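Local coordinates for ribosome-inactivating protein 3 (Zea mays, PDB 2PQG), which belongs to the ribosome-inactivating protein family of plants and folds into a mixed beta-sheet packed with helices, at residues A[7-12]-A[56-61]. Residues are numbered along the deposited sequence; the frame is centred on the assembly and turned at random.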
loop_
_atom_site.group_PDB
_atom_site.type_symbol
_atom_site.label_atom_id
_atom_site.label_comp_id
_atom_site.label_asym_id
_atom_site.label_seq_id
_atom_site.Cartn_x
_atom_site.Cartn_y
_atom_site.Cartn_z
ATOM N N PRO A 7 14.703 -0.662 -8.135
ATOM C CA PRO A 7 15.077 0.237 -9.235
ATOM C C PRO A 7 13.902 0.296 -10.198
ATOM O O PRO A 7 13.904 -0.349 -11.253
ATOM C CB PRO A 7 16.306 -0.437 -9.827
ATOM C CG PRO A 7 16.032 -1.907 -9.573
ATOM C CD PRO A 7 15.383 -1.970 -8.230
ATOM N N VAL A 8 12.889 1.077 -9.837
ATOM C CA VAL A 8 11.666 1.158 -10.628
ATOM C C VAL A 8 11.953 0.980 -12.117
ATOM O O VAL A 8 11.510 0.010 -12.733
ATOM C CB VAL A 8 10.941 2.498 -10.412
ATOM C CG1 VAL A 8 9.554 2.458 -11.035
ATOM C CG2 VAL A 8 10.856 2.821 -8.927
ATOM N N GLU A 9 12.695 1.923 -12.687
ATOM C CA GLU A 9 12.805 2.047 -14.120
ATOM C C GLU A 9 13.559 0.933 -14.804
ATOM O O GLU A 9 13.502 0.799 -16.028
ATOM C CB GLU A 9 13.423 3.404 -14.473
ATOM C CG GLU A 9 12.510 4.596 -14.251
ATOM C CD GLU A 9 12.977 5.831 -15.009
ATOM O OE1 GLU A 9 12.769 5.892 -16.239
ATOM O OE2 GLU A 9 13.562 6.735 -14.377
ATOM N N ASP A 10 14.262 0.139 -14.008
ATOM C CA ASP A 10 15.036 -0.968 -14.536
ATOM C C ASP A 10 14.129 -2.071 -15.066
ATOM O O ASP A 10 13.710 -2.954 -14.319
ATOM C CB ASP A 10 15.946 -1.545 -13.460
ATOM C CG ASP A 10 16.809 -2.654 -13.984
ATOM O OD1 ASP A 10 16.726 -2.939 -15.198
ATOM O OD2 ASP A 10 17.571 -3.238 -13.191
ATOM N N ALA A 11 13.851 -2.018 -16.364
ATOM C CA ALA A 11 13.000 -2.991 -17.025
ATOM C C ALA A 11 13.453 -4.443 -16.859
ATOM O O ALA A 11 12.634 -5.355 -16.954
ATOM C CB ALA A 11 12.893 -2.653 -18.489
ATOM N N ASN A 12 14.742 -4.673 -16.613
ATOM C CA ASN A 12 15.235 -6.043 -16.438
ATOM C C ASN A 12 14.978 -6.626 -15.034
ATOM O O ASN A 12 15.154 -7.822 -14.819
ATOM C CB ASN A 12 16.737 -6.116 -16.732
ATOM C CG ASN A 12 17.090 -5.704 -18.150
ATOM O OD1 ASN A 12 16.645 -6.314 -19.124
ATOM N ND2 ASN A 12 17.911 -4.667 -18.269
ATOM N N LEU A 56 12.253 3.261 -3.275
ATOM C CA LEU A 56 11.914 3.175 -4.686
ATOM C C LEU A 56 12.685 4.253 -5.450
ATOM O O LEU A 56 12.523 5.455 -5.213
ATOM C CB LEU A 56 10.414 3.377 -4.886
ATOM C CG LEU A 56 9.512 2.505 -4.009
ATOM C CD1 LEU A 56 8.045 2.851 -4.287
ATOM C CD2 LEU A 56 9.777 1.042 -4.293
ATOM N N LYS A 57 13.520 3.816 -6.379
ATOM C CA LYS A 57 14.336 4.738 -7.158
ATOM C C LYS A 57 14.024 4.721 -8.638
ATOM O O LYS A 57 13.654 3.670 -9.194
ATOM C CB LYS A 57 15.816 4.387 -7.017
ATOM C CG LYS A 57 16.221 3.819 -5.658
ATOM C CD LYS A 57 17.483 2.965 -5.736
ATOM C CE LYS A 57 18.709 3.746 -5.324
ATOM N NZ LYS A 57 19.739 3.761 -6.393
ATOM N N THR A 58 14.130 5.882 -9.269
ATOM C CA THR A 58 14.078 5.954 -10.714
ATOM C C THR A 58 15.480 6.116 -11.272
ATOM O O THR A 58 16.465 5.709 -10.655
ATOM C CB THR A 58 13.208 7.132 -11.189
ATOM O OG1 THR A 58 13.886 8.368 -10.929
ATOM C CG2 THR A 58 11.870 7.133 -10.466
ATOM N N ARG A 59 15.553 6.719 -12.448
ATOM C CA ARG A 59 16.817 7.208 -13.011
ATOM C C ARG A 59 17.050 8.649 -12.564
ATOM O O ARG A 59 18.161 9.185 -12.668
ATOM C CB ARG A 59 16.719 7.223 -14.538
ATOM C CG ARG A 59 17.629 8.249 -15.226
ATOM C CD ARG A 59 17.439 8.289 -16.730
ATOM N NE ARG A 59 18.458 9.104 -17.388
ATOM C CZ ARG A 59 18.721 10.373 -17.081
ATOM N NH1 ARG A 59 18.042 10.983 -16.117
ATOM N NH2 ARG A 59 19.662 11.038 -17.741
ATOM N N THR A 60 15.995 9.280 -12.060
ATOM C CA THR A 60 16.049 10.695 -11.705
ATOM C C THR A 60 16.062 10.889 -10.192
ATOM O O THR A 60 16.970 11.512 -9.642
ATOM C CB THR A 60 14.862 11.473 -12.303
ATOM O OG1 THR A 60 15.010 11.555 -13.726
ATOM C CG2 THR A 60 14.799 12.877 -11.723
ATOM N N SER A 61 15.046 10.350 -9.525
ATOM C CA SER A 61 14.791 10.658 -8.131
ATOM C C SER A 61 14.539 9.394 -7.329
ATOM O O SER A 61 14.793 8.288 -7.804
ATOM C CB SER A 61 13.583 11.582 -8.019
ATOM O OG SER A 61 13.532 12.187 -6.743
HETATM O O HOH W 1 12.904 9.473 -14.020
#
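E9 reaches across to the hairpin turn after strand 51-57 and accepts one backbone N-H of that turn, where parallel strands 2-7 and 51-57 end at the edge of the mixed sheet. P7 and K57 form the last parallel bridge; beyond it a type I turn from P7 to D10 leads the chain away toward helix 15-27. The E9 side chain, extended beyond CG, crosses T58 and R59 obliquely. Its OE2 accepts from R59 N at 2.8 Å on the anti side, 31° out of the carboxylate plane, and also touches T58 CB and R59 CB. The opposite charges are near but not in contact, R59 NE lying 6.2 Å from E9 OE2 and the guanidinium turned 52° from the carboxylate.

On the buried side, with V8 CG1 anti to the backbone N (chi1 -169°), CG2 lies beside that N and meets L56 CB at 4.1 Å; V8 touches T129 and L56 touches V132 of helix 125-135. The V8 N to K57 O bond is weak.

T58 OG1 accepts from T60 N at 2.6 Å, an ST turn, and from S61 N at 2.7 Å, which extends it to an ST motif, while N133 ND2 also bonds to it. A water donates to E9 OE2 and accepts from T60 OG1 at 3.0 Å.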